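Cystathionine gamma-synthase (Xanthomonas oryzae pv. oryzae KACC 10331, PDB 6LD7) probably makes cystathionine for methionine biosynthesis, as a pyridoxal 5'-phosphate-dependent enzyme of the trans-sulfuration family. Local coordinates at residues C[343-348]-C[371-376]; C[286-291]-C[309-314]; C[157-162]-C[185-190]. The protein carries 1 engineered substitution. One frame throughout, in Å; residues are numbered along the deposited sequence.

Contact 1. Residues C[343-348]-C[371-376]; sequences SLIAHP and LRLSIG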
loop_
_atom_site.group_PDB
_atom_site.type_symbol
_atom_site.label_atom_id
_atom_site.label_comp_id
_atom_site.label_asym_id
_atom_site.label_seq_id
_atom_site.Cartn_x
_atom_site.Cartn_y
_atom_site.Cartn_z
ATOM N N SER C 343 22.339 9.397 1.995
ATOM C CA SER C 343 23.059 10.572 2.564
ATOM C C SER C 343 22.391 11.874 2.072
ATOM O O SER C 343 22.071 12.008 0.864
ATOM C CB SER C 343 24.497 10.532 2.242
ATOM O OG SER C 343 25.165 9.388 2.803
ATOM N N LEU C 344 22.238 12.812 2.997
ATOM C CA LEU C 344 21.669 14.138 2.728
ATOM C C LEU C 344 22.641 15.184 3.230
ATOM O O LEU C 344 23.395 14.924 4.165
ATOM C CB LEU C 344 20.361 14.266 3.502
ATOM C CG LEU C 344 19.265 13.248 3.173
ATOM C CD1 LEU C 344 17.988 13.553 3.915
ATOM C CD2 LEU C 344 18.950 13.184 1.705
ATOM N N ILE C 345 22.620 16.334 2.603
ATOM C CA ILE C 345 23.287 17.571 3.069
ATOM C C ILE C 345 22.254 18.693 3.154
ATOM O O ILE C 345 21.299 18.730 2.313
ATOM C CB ILE C 345 24.441 17.903 2.124
ATOM C CG1 ILE C 345 25.240 19.072 2.679
ATOM C CG2 ILE C 345 23.976 18.116 0.670
ATOM C CD1 ILE C 345 26.611 19.146 2.061
ATOM N N ALA C 346 22.390 19.551 4.167
ATOM C CA ALA C 346 21.551 20.750 4.364
ATOM C C ALA C 346 22.479 21.899 4.751
ATOM O O ALA C 346 23.546 21.632 5.349
ATOM C CB ALA C 346 20.498 20.505 5.420
ATOM N N HIS C 347 22.138 23.100 4.310
ATOM C CA HIS C 347 22.816 24.389 4.643
ATOM C C HIS C 347 21.939 25.164 5.623
ATOM O O HIS C 347 20.957 25.760 5.193
ATOM C CB HIS C 347 23.081 25.134 3.339
ATOM C CG HIS C 347 23.762 26.441 3.549
ATOM N ND1 HIS C 347 23.122 27.669 3.296
ATOM C CD2 HIS C 347 24.955 26.723 4.116
ATOM C CE1 HIS C 347 23.971 28.650 3.610
ATOM N NE2 HIS C 347 25.118 28.087 4.093
ATOM N N PRO C 348 22.154 25.089 6.962
ATOM C CA PRO C 348 21.204 25.720 7.885
ATOM C C PRO C 348 20.828 27.196 7.591
ATOM O O PRO C 348 19.662 27.579 7.645
ATOM C CB PRO C 348 21.905 25.490 9.210
ATOM C CG PRO C 348 22.569 24.091 9.030
ATOM C CD PRO C 348 23.166 24.253 7.639
ATOM N N LEU C 371 27.615 23.500 7.217
ATOM C CA LEU C 371 26.886 22.446 6.470
ATOM C C LEU C 371 26.609 21.295 7.423
ATOM O O LEU C 371 27.466 21.008 8.279
ATOM C CB LEU C 371 27.711 21.997 5.258
ATOM C CG LEU C 371 27.805 23.020 4.118
ATOM C CD1 LEU C 371 28.932 22.685 3.168
ATOM C CD2 LEU C 371 26.495 23.076 3.357
ATOM N N ARG C 372 25.412 20.727 7.318
ATOM C CA ARG C 372 24.954 19.559 8.087
ATOM C C ARG C 372 24.846 18.344 7.179
ATOM O O ARG C 372 24.227 18.423 6.121
ATOM C CB ARG C 372 23.646 19.868 8.791
ATOM C CG ARG C 372 23.247 18.771 9.753
ATOM C CD ARG C 372 21.826 19.017 10.248
ATOM N NE ARG C 372 20.876 18.649 9.195
ATOM C CZ ARG C 372 19.577 18.896 9.273
ATOM N NH1 ARG C 372 19.096 19.398 10.385
ATOM N NH2 ARG C 372 18.761 18.478 8.321
ATOM N N LEU C 373 25.458 17.250 7.629
ATOM C CA LEU C 373 25.379 15.965 6.978
ATOM C C LEU C 373 24.509 15.037 7.776
ATOM O O LEU C 373 24.778 14.832 8.951
ATOM C CB LEU C 373 26.778 15.348 6.866
ATOM C CG LEU C 373 27.791 16.164 6.130
ATOM C CD1 LEU C 373 29.118 15.412 6.066
ATOM C CD2 LEU C 373 27.345 16.492 4.733
ATOM N N SER C 374 23.646 14.339 7.039
ATOM C CA SER C 374 22.955 13.125 7.525
ATOM C C SER C 374 23.571 11.970 6.743
ATOM O O SER C 374 23.287 11.826 5.555
ATOM C CB SER C 374 21.470 13.186 7.352
ATOM O OG SER C 374 20.873 11.920 7.659
ATOM N N ILE C 375 24.467 11.236 7.368
ATOM C CA ILE C 375 25.308 10.237 6.673
ATOM C C ILE C 375 24.520 8.940 6.578
ATOM O O ILE C 375 24.002 8.421 7.588
ATOM C CB ILE C 375 26.645 10.128 7.395
ATOM C CG1 ILE C 375 27.380 11.466 7.196
ATOM C CG2 ILE C 375 27.454 8.934 6.900
ATOM C CD1 ILE C 375 28.364 11.734 8.242
ATOM N N GLY C 376 24.391 8.495 5.348
ATOM C CA GLY C 376 23.652 7.264 5.012
ATOM C C GLY C 376 24.525 6.014 5.057
ATOM O O GLY C 376 25.568 5.991 5.802
#

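Contact 2. Residues C[286-291]-C[309-314]; sequences VYFPGL and AMMSFE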
loop_
_atom_site.group_PDB
_atom_site.type_symbol
_atom_site.label_atom_id
_atom_site.label_comp_id
_atom_site.label_asym_id
_atom_site.label_seq_id
_atom_site.Cartn_x
_atom_site.Cartn_y
_atom_site.Cartn_z
ATOM N N VAL C 286 34.457 20.988 13.226
ATOM C CA VAL C 286 33.561 19.833 13.050
ATOM C C VAL C 286 32.747 19.698 14.326
ATOM O O VAL C 286 33.345 19.778 15.402
ATOM C CB VAL C 286 34.325 18.552 12.766
ATOM C CG1 VAL C 286 33.337 17.403 12.531
ATOM C CG2 VAL C 286 35.192 18.721 11.565
ATOM N N TYR C 287 31.453 19.469 14.174
ATOM C CA TYR C 287 30.519 19.292 15.295
ATOM C C TYR C 287 30.084 17.834 15.230
ATOM O O TYR C 287 29.301 17.482 14.348
ATOM C CB TYR C 287 29.365 20.298 15.193
ATOM C CG TYR C 287 29.767 21.747 15.256
ATOM C CD1 TYR C 287 30.022 22.391 16.468
ATOM C CD2 TYR C 287 29.960 22.459 14.080
ATOM C CE1 TYR C 287 30.471 23.716 16.503
ATOM C CE2 TYR C 287 30.378 23.766 14.085
ATOM C CZ TYR C 287 30.612 24.404 15.296
ATOM O OH TYR C 287 30.952 25.719 15.203
ATOM N N PHE C 288 30.681 17.001 16.046
ATOM C CA PHE C 288 30.450 15.531 16.029
ATOM C C PHE C 288 30.865 14.950 17.372
ATOM O O PHE C 288 32.006 15.073 17.749
ATOM C CB PHE C 288 31.229 14.799 14.945
ATOM C CG PHE C 288 30.958 13.315 14.882
ATOM C CD1 PHE C 288 29.686 12.837 14.661
ATOM C CD2 PHE C 288 31.998 12.388 15.007
ATOM C CE1 PHE C 288 29.462 11.464 14.552
ATOM C CE2 PHE C 288 31.770 11.025 14.913
ATOM C CZ PHE C 288 30.508 10.559 14.696
ATOM N N PRO C 289 29.948 14.288 18.080
ATOM C CA PRO C 289 30.221 13.873 19.443
ATOM C C PRO C 289 31.328 12.802 19.533
ATOM O O PRO C 289 31.838 12.596 20.605
ATOM C CB PRO C 289 28.873 13.345 19.907
ATOM C CG PRO C 289 27.850 14.106 19.036
ATOM C CD PRO C 289 28.523 14.126 17.682
ATOM N N GLY C 290 31.603 12.122 18.433
ATOM C CA GLY C 290 32.698 11.145 18.308
ATOM C C GLY C 290 34.101 11.697 18.501
ATOM O O GLY C 290 34.988 10.923 18.703
ATOM N N LEU C 291 34.323 12.973 18.245
ATOM C CA LEU C 291 35.638 13.590 18.243
ATOM C C LEU C 291 35.944 13.940 19.687
ATOM O O LEU C 291 35.097 14.550 20.388
ATOM C CB LEU C 291 35.581 14.839 17.362
ATOM C CG LEU C 291 35.461 14.569 15.866
ATOM C CD1 LEU C 291 35.328 15.899 15.145
ATOM C CD2 LEU C 291 36.661 13.728 15.369
ATOM N N ALA C 309 25.324 9.460 13.502
ATOM C CA ALA C 309 25.698 9.675 12.099
ATOM C C ALA C 309 25.239 11.051 11.619
ATOM O O ALA C 309 25.234 11.285 10.415
ATOM C CB ALA C 309 25.176 8.524 11.284
ATOM N N MET C 310 24.859 11.940 12.514
ATOM C CA MET C 310 24.674 13.382 12.187
ATOM C C MET C 310 25.947 14.129 12.565
ATOM O O MET C 310 26.500 13.903 13.624
ATOM C CB MET C 310 23.523 14.008 12.978
ATOM C CG MET C 310 22.159 13.310 12.756
ATOM S SD MET C 310 21.622 13.365 11.013
ATOM C CE MET C 310 21.575 15.173 10.893
ATOM N N MET C 311 26.340 15.034 11.716
ATOM C CA MET C 311 27.419 15.967 12.026
ATOM C C MET C 311 27.253 17.227 11.179
ATOM O O MET C 311 26.527 17.246 10.151
ATOM C CB MET C 311 28.787 15.303 11.779
ATOM C CG MET C 311 29.186 15.206 10.370
ATOM S SD MET C 311 30.845 14.381 10.214
ATOM C CE MET C 311 30.471 12.770 10.901
ATOM N N SER C 312 27.894 18.267 11.649
ATOM C CA SER C 312 28.039 19.557 10.954
ATOM C C SER C 312 29.499 19.939 10.880
ATOM O O SER C 312 30.249 19.538 11.751
ATOM C CB SER C 312 27.225 20.632 11.676
ATOM O OG SER C 312 25.872 20.309 11.525
ATOM N N PHE C 313 29.825 20.844 9.964
ATOM C CA PHE C 313 31.172 21.371 9.773
ATOM C C PHE C 313 31.075 22.742 9.085
ATOM O O PHE C 313 30.134 23.017 8.291
ATOM C CB PHE C 313 32.030 20.305 9.048
ATOM C CG PHE C 313 31.774 20.171 7.573
ATOM C CD1 PHE C 313 30.755 19.385 7.120
ATOM C CD2 PHE C 313 32.456 20.950 6.663
ATOM C CE1 PHE C 313 30.449 19.308 5.782
ATOM C CE2 PHE C 313 32.174 20.860 5.308
ATOM C CZ PHE C 313 31.199 20.006 4.870
ATOM N N GLU C 314 31.975 23.629 9.472
ATOM C CA GLU C 314 32.136 24.991 8.898
ATOM C C GLU C 314 33.180 24.945 7.806
ATOM O O GLU C 314 34.304 24.560 8.085
ATOM C CB GLU C 314 32.569 25.965 9.972
ATOM C CG GLU C 314 31.402 26.301 10.852
ATOM C CD GLU C 314 31.754 27.092 12.083
ATOM O OE1 GLU C 314 30.867 27.155 12.995
ATOM O OE2 GLU C 314 32.910 27.652 12.093
#

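Contact 3. Residues C[157-162]-C[185-190]; sequences PSNPLL and NTFLSP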
loop_
_atom_site.group_PDB
_atom_site.type_symbol
_atom_site.label_atom_id
_atom_site.label_comp_id
_atom_site.label_asym_id
_atom_site.label_seq_id
_atom_site.Cartn_x
_atom_site.Cartn_y
_atom_site.Cartn_z
ATOM N N PRO C 157 21.365 14.524 21.212
ATOM C CA PRO C 157 22.108 15.731 20.868
ATOM C C PRO C 157 21.254 16.787 20.172
ATOM O O PRO C 157 20.248 16.428 19.557
ATOM C CB PRO C 157 23.126 15.236 19.810
ATOM C CG PRO C 157 23.232 13.773 20.059
ATOM C CD PRO C 157 21.821 13.400 20.430
ATOM N N SER C 158 21.717 18.022 20.193
ATOM C CA SER C 158 21.008 19.179 19.610
ATOM C C SER C 158 21.361 19.233 18.116
ATOM O O SER C 158 22.346 18.638 17.679
ATOM C CB SER C 158 21.376 20.472 20.400
ATOM O OG SER C 158 22.589 21.028 19.882
ATOM N N ASN C 159 20.609 19.982 17.359
ATOM C CA ASN C 159 20.756 20.101 15.908
ATOM C C ASN C 159 20.896 21.588 15.631
ATOM O O ASN C 159 20.107 22.319 16.175
ATOM C CB ASN C 159 19.540 19.515 15.198
ATOM C CG ASN C 159 19.495 20.121 13.804
ATOM O OD1 ASN C 159 18.892 21.175 13.596
ATOM N ND2 ASN C 159 20.380 19.710 12.941
ATOM N N PRO C 160 21.858 22.139 14.851
ATOM C CA PRO C 160 22.864 21.371 14.131
ATOM C C PRO C 160 24.255 21.256 14.801
ATOM O O PRO C 160 25.194 20.802 14.128
ATOM C CB PRO C 160 22.943 22.205 12.827
ATOM C CG PRO C 160 22.906 23.620 13.364
ATOM C CD PRO C 160 21.886 23.579 14.515
ATOM N N LEU C 161 24.420 21.739 16.033
ATOM C CA LEU C 161 25.774 21.785 16.670
ATOM C C LEU C 161 26.051 20.579 17.575
ATOM O O LEU C 161 27.124 20.558 18.113
ATOM C CB LEU C 161 25.985 23.083 17.431
ATOM C CG LEU C 161 25.746 24.362 16.626
ATOM C CD1 LEU C 161 25.986 25.569 17.519
ATOM C CD2 LEU C 161 26.617 24.429 15.409
ATOM N N LEU C 162 25.164 19.610 17.687
ATOM C CA LEU C 162 25.380 18.343 18.439
ATOM C C LEU C 162 25.867 18.628 19.861
ATOM O O LEU C 162 26.670 17.883 20.334
ATOM C CB LEU C 162 26.342 17.496 17.576
ATOM C CG LEU C 162 25.524 16.924 16.421
ATOM C CD1 LEU C 162 25.874 17.416 15.074
ATOM C CD2 LEU C 162 25.316 15.469 16.547
ATOM N N ASN C 185 14.246 12.060 21.532
ATOM C CA ASN C 185 15.298 11.064 21.242
ATOM C C ASN C 185 15.377 10.750 19.725
ATOM O O ASN C 185 15.915 9.723 19.335
ATOM C CB ASN C 185 15.022 9.802 22.066
ATOM C CG ASN C 185 16.251 8.900 22.245
ATOM O OD1 ASN C 185 16.106 7.645 22.354
ATOM N ND2 ASN C 185 17.424 9.515 22.193
ATOM N N THR C 186 14.944 11.672 18.879
ATOM C CA THR C 186 14.858 11.487 17.433
ATOM C C THR C 186 16.234 11.240 16.848
ATOM O O THR C 186 16.320 10.302 16.070
ATOM C CB THR C 186 14.216 12.685 16.736
ATOM O OG1 THR C 186 12.880 12.779 17.204
ATOM C CG2 THR C 186 14.238 12.536 15.241
ATOM N N PHE C 187 17.241 12.026 17.255
ATOM C CA PHE C 187 18.562 12.066 16.591
ATOM C C PHE C 187 19.268 10.732 16.763
ATOM O O PHE C 187 20.004 10.326 15.894
ATOM C CB PHE C 187 19.454 13.175 17.104
ATOM C CG PHE C 187 19.722 14.294 16.152
ATOM C CD1 PHE C 187 18.693 14.854 15.400
ATOM C CD2 PHE C 187 21.001 14.835 16.054
ATOM C CE1 PHE C 187 18.949 15.912 14.534
ATOM C CE2 PHE C 187 21.253 15.901 15.190
ATOM C CZ PHE C 187 20.229 16.432 14.426
ATOM N N LEU C 188 19.104 10.051 17.860
ATOM C CA LEU C 188 19.910 8.806 18.081
ATOM C C LEU C 188 19.055 7.526 17.984
ATOM O O LEU C 188 19.635 6.405 17.845
ATOM C CB LEU C 188 20.556 8.836 19.482
ATOM C CG LEU C 188 21.664 9.864 19.644
ATOM C CD1 LEU C 188 22.153 9.910 21.105
ATOM C CD2 LEU C 188 22.805 9.450 18.737
ATOM N N SER C 189 17.750 7.620 18.196
ATOM C CA SER C 189 16.827 6.463 18.212
ATOM C C SER C 189 17.051 5.694 19.484
ATOM O O SER C 189 18.095 5.779 20.120
ATOM C CB SER C 189 17.002 5.553 16.982
ATOM O OG SER C 189 17.967 4.497 17.198
ATOM N N PRO C 190 16.145 4.752 19.758
ATOM C CA PRO C 190 16.246 3.931 20.944
ATOM C C PRO C 190 17.412 2.963 20.904
ATOM O O PRO C 190 17.817 2.489 21.957
ATOM C CB PRO C 190 14.963 3.128 20.962
ATOM C CG PRO C 190 14.034 3.873 19.998
ATOM C CD PRO C 190 14.928 4.479 18.955
#

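Contact 1. Residues C[343-348]-C[371-376]
Ala-346 CB approaches the guanidinium of Arg-372 obliquely to its plane, 3.9 Å from NH2. Arg-372 carries CG anti to the backbone N (chi1 -171°) and bends at chi3 (76°), with the guanidinium ending beside Ala-346 CB; NH2 then hydrogen-bonds a bound triethylene glycol, probably a crystallisation additive. The second flat group, the His-347 imidazole, meets Leu-371 CD2 at its edge, 4.0 Å from His-347 CD2; its NE2 bonds to Asp-368 O.

From this end the antiparallel pairing runs on to Leu-344 and Ser-374. Leu-344 with Ser-374 and Ala-346 with Arg-372 are hydrogen-bonded pairs, each closed by two N-H...O bonds. Ile-345 and Leu-373 form the non-hydrogen-bonded pair between them; their side chains lie side by side on the same face, Ile-345 CD1 3.8 Å from Leu-373 CD2. Beyond the Leu-344/Ser-374 pair, Gly-376 N donates to Ser-343 OG over 2.8 Å, so a side chain continues the link; Glu-378 OE1 also bonds this hydroxyl.

The contact forms the middle of the sheet in the small C-terminal domain, as in fold-type I PLP enzymes: strand 370-374 is flanked by 344-346 and 310-315, and 333-334 follows beyond 344-346. Helix 319-327 packs on Ile-345 and Leu-371 through Phe-325, and helix 259-277 reaches Leu-373 through Ile-273.

Contact 2. Residues C[286-291]-C[309-314]
Tyr-287 gives up the most surface here, lying along Ser-312 and reaching Glu-314 with its tip. Its OH donates to Glu-314 OE1 over 2.6 Å, a short bond; the carboxylate oxygen lies in the plane of the phenol ring, at its edge, whereas the hydroxyl stands 55° out of the carboxylate plane. Glu-314 is extended beyond CG, which carries the acid out to the far end of the ring. Nearer the backbone, Tyr-287 CD2 rests 4.1 Å from Ser-312 CB, and Ser-312 OG hydrogen-bonds Pro-160 O.

Tyr-287 and Ser-312 are the hydrogen-bonded pair of this antiparallel join: Tyr-287 N to Ser-312 O is 2.7 Å, and the return bond from Ser-312 N to Tyr-287 O is 3.1 Å. The pairing adds an outermost strand, 283-287, to the mixed sheet in the C-terminal part of the chain. Val-286 and Phe-313 follow as a non-hydrogen-bonded pair.

Where the strand ends, Phe-288 and Met-311 take over. Met-311 sets CG between its backbone N and carbonyl carbon (chi1 77°) and bends at chi3, laying CE over one face of the Phe-288 ring. This is a CH-pi contact, CE 4.0 Å from the ring centroid and 16° off the normal; the sulfur lies obliquely and farther away. Gly-290 N lies above the opposite face, toward its rim, inside the type I turn from Phe-288 to Leu-291, and Met-310 O meets the ring edge, 3.5 Å from Phe-288 CD1.

Contact 3. Residues C[157-162]-C[185-190]
Phe-187 is the bump: its ring pushes into the curve of segment 157-162, with Asn-159 CB 3.3 Å from CZ at the tip, a tight fit. Pro-157 O and Ser-158 O sit obliquely to the ring, each 3.9 Å from its nearest carbon, CD2 for the first and CE2 for the second. Leu-162 CD2 closes in on the edge, 4.3 Å from CE2. The first torsion of Phe-187 (chi1 -111°) lies off the usual staggered values, consistent with a ring steered by this fit.

Beside it Leu-188 makes a second, smaller bump, its CD1 3.6 Å from Pro-157 CD, the two side chains crossing at about a right angle. Pro-157 CD also lies 4.1 Å from Phe-187 CB. Cis peptide bonds before Pro-157 and Pro-160 probably help bend the receiving segment.

Both loops lie at the C-terminal ends of neighbouring parallel strands of the large sheet, 151-155 and 180-184, where PLP enzymes of this fold place their active site. No hydrogen bond crosses between them: Ser-158 OG turns to Arg-163 N and Thr-186 OG1 to Asp-184 OD1. The join therefore depends on complementary shape and buried apolar surface.

Overall arrangement
Contacts 1 and 2 lie in one sheet: strands 370-374 and 310-315 are neighbours, probably joined by Leu-373 N to Met-311 O at 2.7 Å and Leu-371 N to Phe-313 O at 2.8 Å. Contact 3 joins loops that follow strands of the other, larger sheet, yet its centre lies about 11 Å from that of contact 2 and about 13 Å from that of contact 1. Loop 157-162 does the bridging, with Leu-162 against Tyr-287 and Pro-289, and Pro-160 against Pro-348. The bound glycol, about 3 Å from the Arg-372 side chain and about 6 Å from that of Asn-159, may mark a pocket. Met-310 touches Tyr-210, next in sequence after the unmodelled Lys-209, predicted to carry the cofactor.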